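Long-range contacts in uncharacterized protein (Bordetella bronchiseptica, PDB 4XG0), which probably acts as a kinase of the DUF1537 family, phosphorylating acid sugars in catabolic pathways: residues A[261-266]-A[356-361]; A[271-276]-A[410-415]; A[283-288]-A[318-323]; A[383-388]-A[401-406]. One frame throughout, in Å; residues are numbered along the deposited sequence.

Contact 1. Residues A[261-266]-A[356-361]; sequences VVVTSQ and VATGGD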
loop_
_atom_site.group_PDB
_atom_site.type_symbol
_atom_site.label_atom_id
_atom_site.label_comp_id
_atom_site.label_asym_id
_atom_site.label_seq_id
_atom_site.Cartn_x
_atom_site.Cartn_y
_atom_site.Cartn_z
ATOM N N VAL A 261 14.588 10.516 -6.828
ATOM C CA VAL A 261 15.663 9.552 -6.708
ATOM C C VAL A 261 16.982 10.109 -7.260
ATOM O O VAL A 261 17.043 10.564 -8.395
ATOM C CB VAL A 261 15.292 8.258 -7.439
ATOM C CG1 VAL A 261 16.377 7.213 -7.275
ATOM C CG2 VAL A 261 13.949 7.772 -6.962
ATOM N N VAL A 262 18.037 10.087 -6.430
ATOM C CA VAL A 262 19.298 10.679 -6.788
ATOM C C VAL A 262 20.314 9.554 -6.833
ATOM O O VAL A 262 20.523 8.834 -5.836
ATOM C CB VAL A 262 19.725 11.755 -5.786
ATOM C CG1 VAL A 262 21.017 12.360 -6.229
ATOM C CG2 VAL A 262 18.640 12.801 -5.689
ATOM N N VAL A 263 20.892 9.373 -8.010
ATOM C CA VAL A 263 21.838 8.293 -8.249
ATOM C C VAL A 263 23.174 8.869 -8.647
ATOM O O VAL A 263 23.337 9.354 -9.761
ATOM C CB VAL A 263 21.354 7.357 -9.381
ATOM C CG1 VAL A 263 22.292 6.158 -9.548
ATOM C CG2 VAL A 263 19.939 6.922 -9.110
ATOM N N THR A 264 24.129 8.798 -7.729
ATOM C CA THR A 264 25.469 9.324 -7.968
ATOM C C THR A 264 26.498 8.232 -8.193
ATOM O O THR A 264 27.628 8.506 -8.635
ATOM C CB THR A 264 25.935 10.180 -6.774
ATOM O OG1 THR A 264 25.942 9.372 -5.595
ATOM C CG2 THR A 264 25.014 11.331 -6.564
ATOM N N SER A 265 26.127 6.985 -7.916
ATOM C CA SER A 265 27.090 5.899 -7.991
ATOM C C SER A 265 27.425 5.581 -9.439
ATOM O O SER A 265 26.575 5.723 -10.325
ATOM C CB SER A 265 26.533 4.645 -7.327
ATOM O OG SER A 265 27.537 3.671 -7.198
ATOM N N GLN A 266 28.673 5.175 -9.671
ATOM C CA GLN A 266 29.059 4.585 -10.934
ATOM C C GLN A 266 29.178 3.056 -10.842
ATOM O O GLN A 266 29.599 2.412 -11.806
ATOM C CB GLN A 266 30.390 5.180 -11.402
ATOM C CG GLN A 266 30.322 6.681 -11.588
ATOM C CD GLN A 266 29.272 7.097 -12.614
ATOM O OE1 GLN A 266 29.118 6.461 -13.661
ATOM N NE2 GLN A 266 28.543 8.173 -12.314
ATOM N N VAL A 356 15.201 9.279 -2.380
ATOM C CA VAL A 356 15.977 8.062 -2.323
ATOM C C VAL A 356 17.378 8.409 -2.848
ATOM O O VAL A 356 17.527 9.081 -3.883
ATOM C CB VAL A 356 15.367 6.960 -3.240
ATOM C CG1 VAL A 356 16.205 5.719 -3.187
ATOM C CG2 VAL A 356 13.947 6.654 -2.857
ATOM N N ALA A 357 18.413 8.027 -2.124
ATOM C CA ALA A 357 19.764 8.405 -2.536
ATOM C C ALA A 357 20.676 7.205 -2.509
ATOM O O ALA A 357 20.734 6.446 -1.532
ATOM C CB ALA A 357 20.328 9.536 -1.636
ATOM N N THR A 358 21.390 7.013 -3.613
ATOM C CA THR A 358 22.413 5.988 -3.697
ATOM C C THR A 358 23.575 6.484 -4.585
ATOM O O THR A 358 23.352 7.235 -5.527
ATOM C CB THR A 358 21.821 4.663 -4.258
ATOM O OG1 THR A 358 22.727 3.579 -4.039
ATOM C CG2 THR A 358 21.567 4.752 -5.741
ATOM N N GLY A 359 24.822 6.170 -4.241
ATOM C CA GLY A 359 25.166 5.516 -2.997
ATOM C C GLY A 359 25.496 6.517 -1.894
ATOM O O GLY A 359 24.856 7.578 -1.797
ATOM N N GLY A 360 26.505 6.178 -1.088
ATOM C CA GLY A 360 26.824 6.907 0.132
ATOM C C GLY A 360 27.260 8.339 -0.122
ATOM O O GLY A 360 26.964 9.263 0.635
ATOM N N ASP A 361 28.019 8.511 -1.183
ATOM C CA ASP A 361 28.420 9.832 -1.621
ATOM C C ASP A 361 27.201 10.702 -1.889
ATOM O O ASP A 361 27.088 11.853 -1.437
ATOM C CB ASP A 361 29.197 9.655 -2.922
ATOM C CG ASP A 361 30.177 10.743 -3.150
ATOM O OD1 ASP A 361 30.053 11.765 -2.461
ATOM O OD2 ASP A 361 31.071 10.574 -4.018
HETATM O O HOH W 1 29.752 8.894 -6.183
#

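Contact 2. Residues A[271-276]-A[410-415]; sequences RQQAAA and QDVLIR. With SO4 (sulfate ion), chain E.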
loop_
_atom_site.group_PDB
_atom_site.type_symbol
_atom_site.label_atom_id
_atom_site.label_comp_id
_atom_site.label_asym_id
_atom_site.label_seq_id
_atom_site.Cartn_x
_atom_site.Cartn_y
_atom_site.Cartn_z
ATOM N N ARG A 271 23.718 1.626 -11.843
ATOM C CA ARG A 271 23.367 2.084 -13.185
ATOM C C ARG A 271 22.235 1.212 -13.733
ATOM O O ARG A 271 21.327 1.729 -14.379
ATOM C CB ARG A 271 24.561 2.044 -14.138
ATOM C CG ARG A 271 25.829 2.619 -13.560
ATOM C CD ARG A 271 25.680 4.026 -13.159
ATOM N NE ARG A 271 25.433 4.948 -14.265
ATOM C CZ ARG A 271 25.419 6.275 -14.128
ATOM N NH1 ARG A 271 25.639 6.828 -12.932
ATOM N NH2 ARG A 271 25.189 7.053 -15.178
ATOM N N GLN A 272 22.303 -0.093 -13.461
ATOM C CA GLN A 272 21.235 -1.030 -13.847
ATOM C C GLN A 272 19.927 -0.678 -13.128
ATOM O O GLN A 272 18.847 -0.655 -13.735
ATOM C CB GLN A 272 21.634 -2.477 -13.523
ATOM C CG GLN A 272 22.770 -2.978 -14.402
ATOM C CD GLN A 272 23.055 -4.446 -14.200
ATOM O OE1 GLN A 272 22.292 -5.152 -13.530
ATOM N NE2 GLN A 272 24.150 -4.927 -14.798
ATOM N N GLN A 273 20.033 -0.391 -11.836
ATOM C CA GLN A 273 18.880 0.054 -11.055
ATOM C C GLN A 273 18.277 1.344 -11.576
ATOM O O GLN A 273 17.042 1.506 -11.594
ATOM C CB GLN A 273 19.291 0.215 -9.592
ATOM C CG GLN A 273 19.654 -1.117 -8.972
ATOM C CD GLN A 273 20.521 -1.008 -7.725
ATOM O OE1 GLN A 273 20.784 0.084 -7.221
ATOM N NE2 GLN A 273 20.930 -2.153 -7.202
ATOM N N ALA A 274 19.128 2.283 -11.991
ATOM C CA ALA A 274 18.625 3.542 -12.556
ATOM C C ALA A 274 17.920 3.262 -13.891
ATOM O O ALA A 274 16.813 3.754 -14.154
ATOM C CB ALA A 274 19.751 4.546 -12.751
ATOM N N ALA A 275 18.549 2.461 -14.717
ATOM C CA ALA A 275 17.959 2.095 -16.003
ATOM C C ALA A 275 16.574 1.493 -15.800
ATOM O O ALA A 275 15.636 1.839 -16.508
ATOM C CB ALA A 275 18.854 1.133 -16.747
ATOM N N ALA A 276 16.435 0.605 -14.818
ATOM C CA ALA A 276 15.144 -0.023 -14.544
ATOM C C ALA A 276 14.072 0.978 -14.101
ATOM O O ALA A 276 12.921 0.882 -14.534
ATOM C CB ALA A 276 15.301 -1.128 -13.504
ATOM N N GLN A 410 18.031 -5.363 -9.249
ATOM C CA GLN A 410 17.730 -4.379 -10.284
ATOM C C GLN A 410 16.541 -3.459 -9.981
ATOM O O GLN A 410 16.575 -2.272 -10.322
ATOM C CB GLN A 410 17.470 -5.111 -11.605
ATOM C CG GLN A 410 16.888 -4.214 -12.653
ATOM C CD GLN A 410 16.695 -4.898 -13.971
ATOM O OE1 GLN A 410 17.658 -5.081 -14.728
ATOM N NE2 GLN A 410 15.449 -5.301 -14.263
ATOM N N ASP A 411 15.487 -4.015 -9.362
ATOM C CA ASP A 411 14.253 -3.248 -9.091
ATOM C C ASP A 411 14.285 -2.470 -7.771
ATOM O O ASP A 411 13.278 -1.884 -7.385
ATOM C CB ASP A 411 13.012 -4.165 -9.117
ATOM C CG ASP A 411 12.959 -5.132 -7.941
ATOM O OD1 ASP A 411 13.962 -5.205 -7.188
ATOM O OD2 ASP A 411 11.947 -5.891 -7.822
ATOM N N VAL A 412 15.447 -2.368 -7.138
ATOM C CA VAL A 412 15.484 -1.833 -5.767
ATOM C C VAL A 412 15.113 -0.355 -5.666
ATOM O O VAL A 412 14.517 0.047 -4.658
ATOM C CB VAL A 412 16.815 -2.091 -5.051
ATOM C CG1 VAL A 412 17.920 -1.223 -5.608
ATOM C CG2 VAL A 412 16.643 -1.830 -3.547
ATOM N N LEU A 413 15.400 0.462 -6.679
ATOM C CA LEU A 413 15.033 1.885 -6.574
ATOM C C LEU A 413 13.528 2.060 -6.821
ATOM O O LEU A 413 12.889 2.934 -6.229
ATOM C CB LEU A 413 15.848 2.763 -7.505
ATOM C CG LEU A 413 17.365 2.755 -7.281
ATOM C CD1 LEU A 413 18.076 3.532 -8.378
ATOM C CD2 LEU A 413 17.710 3.333 -5.947
ATOM N N ILE A 414 12.975 1.223 -7.700
ATOM C CA ILE A 414 11.538 1.200 -7.924
ATOM C C ILE A 414 10.841 0.848 -6.608
ATOM O O ILE A 414 9.903 1.541 -6.154
ATOM C CB ILE A 414 11.175 0.182 -9.023
ATOM C CG1 ILE A 414 11.733 0.658 -10.357
ATOM C CG2 ILE A 414 9.683 0.002 -9.116
ATOM C CD1 ILE A 414 11.736 -0.420 -11.422
ATOM N N ARG A 415 11.319 -0.209 -5.991
ATOM C CA ARG A 415 10.784 -0.646 -4.703
ATOM C C ARG A 415 10.910 0.437 -3.623
ATOM O O ARG A 415 10.014 0.591 -2.810
ATOM C CB ARG A 415 11.460 -1.927 -4.240
ATOM C CG ARG A 415 11.112 -3.159 -5.093
ATOM C CD ARG A 415 11.783 -4.442 -4.524
ATOM N NE ARG A 415 11.301 -4.769 -3.178
ATOM C CZ ARG A 415 11.906 -5.593 -2.322
ATOM N NH1 ARG A 415 13.053 -6.183 -2.641
ATOM N NH2 ARG A 415 11.368 -5.823 -1.123
HETATM S S SO4 E . 13.187 -8.972 0.147
HETATM O O1 SO4 E . 12.022 -9.453 -0.606
HETATM O O2 SO4 E . 12.817 -7.782 0.916
HETATM O O3 SO4 E . 13.674 -10.019 1.057
HETATM O O4 SO4 E . 14.260 -8.610 -0.788
HETATM O O HOH W 2 18.399 -2.490 -15.806
HETATM O O HOH W 3 15.504 0.124 -9.655
#

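Contact 3. Residues A[283-288]-A[318-323]; sequences RTWAPT and LMLLAP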
loop_
_atom_site.group_PDB
_atom_site.type_symbol
_atom_site.label_atom_id
_atom_site.label_comp_id
_atom_site.label_asym_id
_atom_site.label_seq_id
_atom_site.Cartn_x
_atom_site.Cartn_y
_atom_site.Cartn_z
ATOM N N ARG A 283 10.688 10.174 -14.781
ATOM C CA ARG A 283 11.273 11.234 -15.571
ATOM C C ARG A 283 12.698 11.486 -15.100
ATOM O O ARG A 283 12.942 11.720 -13.911
ATOM C CB ARG A 283 10.421 12.497 -15.464
ATOM C CG ARG A 283 9.038 12.308 -16.080
ATOM C CD ARG A 283 8.462 13.597 -16.671
ATOM N NE ARG A 283 7.451 13.293 -17.689
ATOM C CZ ARG A 283 6.140 13.190 -17.460
ATOM N NH1 ARG A 283 5.314 12.896 -18.462
ATOM N NH2 ARG A 283 5.640 13.379 -16.244
ATOM N N THR A 284 13.632 11.454 -16.044
ATOM C CA THR A 284 15.038 11.332 -15.698
ATOM C C THR A 284 15.884 12.482 -16.244
ATOM O O THR A 284 15.864 12.768 -17.441
ATOM C CB THR A 284 15.563 9.984 -16.221
ATOM O OG1 THR A 284 14.888 8.914 -15.537
ATOM C CG2 THR A 284 17.053 9.845 -16.010
ATOM N N TRP A 285 16.634 13.129 -15.366
ATOM C CA TRP A 285 17.646 14.088 -15.791
ATOM C C TRP A 285 18.959 13.341 -15.785
ATOM O O TRP A 285 19.416 12.893 -14.724
ATOM C CB TRP A 285 17.709 15.276 -14.818
ATOM C CG TRP A 285 18.517 16.422 -15.275
ATOM C CD1 TRP A 285 18.446 17.044 -16.487
ATOM C CD2 TRP A 285 19.508 17.138 -14.516
ATOM N NE1 TRP A 285 19.337 18.100 -16.534
ATOM C CE2 TRP A 285 19.994 18.179 -15.335
ATOM C CE3 TRP A 285 20.044 16.984 -13.241
ATOM C CZ2 TRP A 285 20.983 19.064 -14.911
ATOM C CZ3 TRP A 285 21.028 17.872 -12.823
ATOM C CH2 TRP A 285 21.473 18.894 -13.649
ATOM N N ALA A 286 19.537 13.163 -16.972
ATOM C CA ALA A 286 20.827 12.498 -17.119
ATOM C C ALA A 286 21.809 13.393 -17.853
ATOM O O ALA A 286 22.112 13.177 -19.028
ATOM C CB ALA A 286 20.643 11.188 -17.892
ATOM N N PRO A 287 22.316 14.424 -17.167
ATOM C CA PRO A 287 23.210 15.390 -17.807
ATOM C C PRO A 287 24.632 14.894 -18.001
ATOM O O PRO A 287 25.086 14.018 -17.287
ATOM C CB PRO A 287 23.214 16.555 -16.803
ATOM C CG PRO A 287 23.024 15.915 -15.491
ATOM C CD PRO A 287 22.063 14.750 -15.752
ATOM N N THR A 288 25.325 15.481 -18.967
ATOM C CA THR A 288 26.750 15.281 -19.119
ATOM C C THR A 288 27.455 16.102 -18.054
ATOM O O THR A 288 26.823 16.897 -17.364
ATOM C CB THR A 288 27.230 15.792 -20.473
ATOM O OG1 THR A 288 27.070 17.212 -20.510
ATOM C CG2 THR A 288 26.422 15.177 -21.578
ATOM N N LEU A 318 10.829 11.176 -10.003
ATOM C CA LEU A 318 11.818 11.916 -10.787
ATOM C C LEU A 318 13.188 11.338 -10.440
ATOM O O LEU A 318 13.421 11.020 -9.281
ATOM C CB LEU A 318 11.779 13.397 -10.414
ATOM C CG LEU A 318 10.434 14.106 -10.626
ATOM C CD1 LEU A 318 10.435 15.473 -9.983
ATOM C CD2 LEU A 318 10.139 14.215 -12.085
ATOM N N MET A 319 14.076 11.186 -11.420
ATOM C CA MET A 319 15.423 10.688 -11.157
ATOM C C MET A 319 16.500 11.631 -11.675
ATOM O O MET A 319 16.431 12.084 -12.809
ATOM C CB MET A 319 15.636 9.286 -11.745
ATOM C CG MET A 319 16.988 8.683 -11.422
ATOM S SD MET A 319 17.105 6.942 -11.938
ATOM C CE MET A 319 17.086 7.165 -13.710
ATOM N N LEU A 320 17.471 11.949 -10.816
ATOM C CA LEU A 320 18.696 12.628 -11.236
ATOM C C LEU A 320 19.827 11.616 -11.299
ATOM O O LEU A 320 20.169 10.987 -10.292
ATOM C CB LEU A 320 19.068 13.753 -10.272
ATOM C CG LEU A 320 17.898 14.542 -9.707
ATOM C CD1 LEU A 320 18.416 15.662 -8.791
ATOM C CD2 LEU A 320 17.064 15.142 -10.813
ATOM N N LEU A 321 20.386 11.453 -12.488
ATOM C CA LEU A 321 21.417 10.464 -12.747
ATOM C C LEU A 321 22.794 11.113 -12.981
ATOM O O LEU A 321 22.972 11.897 -13.915
ATOM C CB LEU A 321 21.009 9.639 -13.965
ATOM C CG LEU A 321 21.925 8.461 -14.330
ATOM C CD1 LEU A 321 22.092 7.549 -13.118
ATOM C CD2 LEU A 321 21.362 7.711 -15.540
ATOM N N ALA A 322 23.772 10.765 -12.144
ATOM C CA ALA A 322 25.114 11.338 -12.249
ATOM C C ALA A 322 25.841 10.820 -13.463
ATOM O O ALA A 322 25.756 9.646 -13.760
ATOM C CB ALA A 322 25.924 11.003 -11.022
ATOM N N PRO A 323 26.571 11.692 -14.167
ATOM C CA PRO A 323 27.556 11.150 -15.107
ATOM C C PRO A 323 28.850 10.795 -14.361
ATOM O O PRO A 323 29.101 11.279 -13.247
ATOM C CB PRO A 323 27.772 12.310 -16.069
ATOM C CG PRO A 323 27.555 13.502 -15.266
ATOM C CD PRO A 323 26.488 13.162 -14.252
HETATM O O HOH W 4 24.110 11.571 -16.292
#

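Contact 4. Residues A[383-388]-A[401-406]; sequences GGVPLG and VTKAGG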
loop_
_atom_site.group_PDB
_atom_site.type_symbol
_atom_site.label_atom_id
_atom_site.label_comp_id
_atom_site.label_asym_id
_atom_site.label_seq_id
_atom_site.Cartn_x
_atom_site.Cartn_y
_atom_site.Cartn_z
ATOM N N GLY A 383 16.674 -5.243 3.817
ATOM C CA GLY A 383 17.828 -5.101 4.692
ATOM C C GLY A 383 19.007 -4.368 4.054
ATOM O O GLY A 383 19.511 -4.790 3.022
ATOM N N GLY A 384 19.452 -3.267 4.661
ATOM C CA GLY A 384 20.515 -2.461 4.064
ATOM C C GLY A 384 20.000 -1.287 3.242
ATOM O O GLY A 384 20.772 -0.449 2.774
ATOM N N VAL A 385 18.679 -1.209 3.095
ATOM C CA VAL A 385 18.048 -0.094 2.415
ATOM C C VAL A 385 17.031 0.541 3.398
ATOM O O VAL A 385 15.813 0.275 3.364
ATOM C CB VAL A 385 17.350 -0.573 1.132
ATOM C CG1 VAL A 385 16.795 0.614 0.339
ATOM C CG2 VAL A 385 18.353 -1.370 0.240
ATOM N N PRO A 386 17.533 1.349 4.324
ATOM C CA PRO A 386 16.638 1.847 5.385
ATOM C C PRO A 386 15.751 2.987 4.937
ATOM O O PRO A 386 16.110 3.734 4.018
ATOM C CB PRO A 386 17.616 2.373 6.444
ATOM C CG PRO A 386 18.876 2.712 5.656
ATOM C CD PRO A 386 18.955 1.617 4.620
ATOM N N LEU A 387 14.630 3.146 5.637
ATOM C CA LEU A 387 13.642 4.195 5.388
ATOM C C LEU A 387 13.412 4.934 6.700
ATOM O O LEU A 387 13.174 4.314 7.759
ATOM C CB LEU A 387 12.317 3.600 4.918
ATOM C CG LEU A 387 11.087 4.514 4.777
ATOM C CD1 LEU A 387 11.317 5.553 3.742
ATOM C CD2 LEU A 387 9.892 3.637 4.381
ATOM N N GLY A 388 13.500 6.264 6.628
ATOM C CA GLY A 388 13.322 7.103 7.796
ATOM C C GLY A 388 12.839 8.465 7.353
ATOM O O GLY A 388 12.390 8.630 6.226
ATOM N N VAL A 401 15.304 7.386 1.919
ATOM C CA VAL A 401 15.865 6.056 1.822
ATOM C C VAL A 401 17.283 6.228 1.340
ATOM O O VAL A 401 17.554 6.988 0.410
ATOM C CB VAL A 401 15.103 5.196 0.775
ATOM C CG1 VAL A 401 15.868 3.921 0.431
ATOM C CG2 VAL A 401 13.694 4.875 1.243
ATOM N N THR A 402 18.202 5.527 1.977
ATOM C CA THR A 402 19.571 5.568 1.537
ATOM C C THR A 402 20.041 4.141 1.212
ATOM O O THR A 402 19.518 3.132 1.726
ATOM C CB THR A 402 20.464 6.240 2.601
ATOM O OG1 THR A 402 20.172 5.660 3.874
ATOM C CG2 THR A 402 20.160 7.731 2.677
ATOM N N LYS A 403 21.041 4.056 0.348
ATOM C CA LYS A 403 21.507 2.749 -0.102
ATOM C C LYS A 403 22.918 2.855 -0.627
ATOM O O LYS A 403 23.258 3.826 -1.297
ATOM C CB LYS A 403 20.598 2.209 -1.218
ATOM C CG LYS A 403 20.941 0.833 -1.716
ATOM C CD LYS A 403 20.043 0.387 -2.884
ATOM C CE LYS A 403 20.438 1.047 -4.212
ATOM N NZ LYS A 403 21.802 0.588 -4.682
ATOM N N ALA A 404 23.731 1.850 -0.346
ATOM C CA ALA A 404 25.056 1.824 -0.931
ATOM C C ALA A 404 24.916 1.559 -2.437
ATOM O O ALA A 404 23.978 0.891 -2.879
ATOM C CB ALA A 404 25.903 0.795 -0.269
ATOM N N GLY A 405 25.850 2.096 -3.205
ATOM C CA GLY A 405 25.759 2.119 -4.649
ATOM C C GLY A 405 25.741 0.731 -5.249
ATOM O O GLY A 405 25.037 0.503 -6.219
ATOM N N GLY A 406 26.510 -0.189 -4.671
ATOM C CA GLY A 406 26.638 -1.521 -5.235
ATOM C C GLY A 406 25.567 -2.495 -4.768
ATOM O O GLY A 406 25.548 -3.642 -5.210
HETATM O O HOH W 5 22.993 -0.314 1.351
#

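Contact 1. Residues A[261-266]-A[356-361]
V261, V262 and V263 pair in parallel with V356, A357 and T358, as two short strand axes 4.7 Å apart and 7° from parallel. The backbones make the tight part of the contact. V262 works in both directions, donating from its N to V356 O at 2.8 Å and receiving T358 N at its O at 3.0 Å. T264 N then reaches T358 O at 2.8 Å. On one face V261 and V356 stand side by side, with V261 CG2 4.1 Å from V356 CB. V263 CG1 meets T358 CG2 on the same face; a chi1 of -166° turns T358 OG1 the other way, to K403 O on the next strand. V356 and V263 also pack on L413 of helix 412-421, whereas V262 points to the opposite face and A343 of helix 334-349.

Past the strands the contact loosens. T264 OG1 makes only a weak bond to T358 O (3.4 Å), and a water donates to both T264 O and the exposed D361 OD2. A cis peptide joins T358 to G359, the N-cap of helix 360-369. The buried G359 N has no modelled partner. T358 O has one firm donor, T264 N, and one weak one, T264 OG1, which ties the strand end to a glycine-rich strand-to-helix turn that, in a nucleotide-binding domain, could lie near the nucleotide.

Contact 2. Residues A[271-276]-A[410-415]
Q273 lays its side-chain amide with one face against the CG1 methyl of V412, where helix 268-279 and the start of helix 412-421 pack together on one face of the sheet in a three-layer alpha/beta domain. The methyl lies 3.4 Å from Q273 CD and 3.5 Å from both OE1 and NE2 of Q273; such nearly equal distances place it over the amide plane. The rotation of V412 (chi1 72°), with CG1 between its own backbone N and carbonyl carbon, swings that methyl onto the amide. The amide has little freedom to turn, since OE1 takes a bond from K403 and NE2 gives one to F407 O.

Nearer the backbone of Q273, L413 CD1 meets Q273 CB at 3.7 Å, and beyond it L413 reaches V356 and T358 of the sheet. A276 CB rests against Q410 CG at 3.6 Å, and I414 CD1 approaches A276 O. Polar groups are bridged by water: one molecule donates to Q273 O (2.8 Å) and Q410 O (2.7 Å) and accepts from L413 N, while another links Q272 O to Q410 OE1. Far from helix 268-279, R415 holds a sulfate, probably from the crystallisation liquor, that T382 OG1 also binds. R415 NH2 points straight at sulfate O2, at the edge of the guanidinium, over 3.2 Å with an angle of 180° at the hydrogen.

Contact 3. Residues A[283-288]-A[318-323]
R283, T284 and W285 run parallel to L318, M319 and L320, the two short strand axes 4.7 Å apart and turned by 23°. Three bonds join them, each close to 2.8 Å between N and O: M319 N to R283 O, W285 N to M319 O and L321 N to W285 O.

T284 and M319 point to the same face. M319 is extended as far as its sulfur and then folds at chi3 (69°), which carries CE back to within 3.4 Å of T284 OG1 and close against T284 CG2. The hydroxyl itself is bonded to A282 O. On the other face W285 CB meets L320 CD2 at 4.1 Å. The indole is covered by P287, whose CG lies 3.6 Å above the ring plane and over its centre; W301 stacks on the ring, W298 meets it edge-to-face, and N297 OD1 accepts from NE1, so its orientation is fixed from several directions.

Where the strands end, a water donates to P287 O (2.8 Å) and L321 O (2.7 Å), replacing a direct backbone link. P323 CG presses on P287 O at 3.2 Å, just before T288 caps the following helix with its side chain. Strand 283-285 is outermost in the sheet, and its return through helices to the parallel neighbour 317-321, by a connection that is partly unmodelled, is consistent with a beta-alpha-beta crossover, the repeating element of three-layer alpha/beta folds.

Contact 4. Residues A[383-388]-A[401-406]
K403 NZ, at the end of a side chain whose stem lies alongside V385, is gripped by three oxygens: A404 O at 2.8 Å, F407 O and the amide oxygen of Q273. The bends at chi3 (77°) and chi4 (66°) curl the amine back to its own chain, while K403 CG stays 3.9 Å from V385 CG2. Together the three acceptors fix the position of the amine.

The rest of the contact is largely apolar. V401 spreads its two methyls: CG1 meets V385 CG1 at 3.4 Å, tighter than ordinary van der Waals packing, and CG2 meets L387 CD1 at 3.5 Å. L387 and V401 form an antiparallel non-hydrogen-bonded pair, the strand directions being 159° apart. Within these two segments the one backbone bond, T402 N to P386 O at 3.4 Å, is weak. Having no N-H, P386 cannot answer T402 O, which is buried without a modelled partner and has P386 CD 3.3 Å away. Farther along, where the chains separate, a water donates to G384 O (2.6 Å) and accepts from A404 N (2.8 Å).

The segments include parts of the two arms of the hairpin formed by strands 385-391 and 399-403. V401 continues the sheet by backbone bonds to V355 and A357 in strand 354-358, L387 does the same with V378 and D379 toward strand 374-380, and I420 of helix 412-421 covers both L387 and V401.

How the contacts relate
Contacts 1, 3 and 4 lie along one mixed sheet, with contact 1 central: its centre is 11 Å from that of contact 3 and 10 Å from that of contact 4, whereas contacts 3 and 4 are 19 Å apart and do not touch. V261 N to L318 O (2.8 Å) joins contacts 1 and 3; A357 N to V401 O (2.9 Å) joins contacts 1 and 4. Contact 2 packs helices against this sheet, and R271 NH1 fastens it at two places, S265 O at 3.0 Å and A322 O at 2.9 Å. The glycine turn of contact 1 may lie near the nucleotide site; R415 of contact 2 and T382, just before 383-388, hold the sulfate.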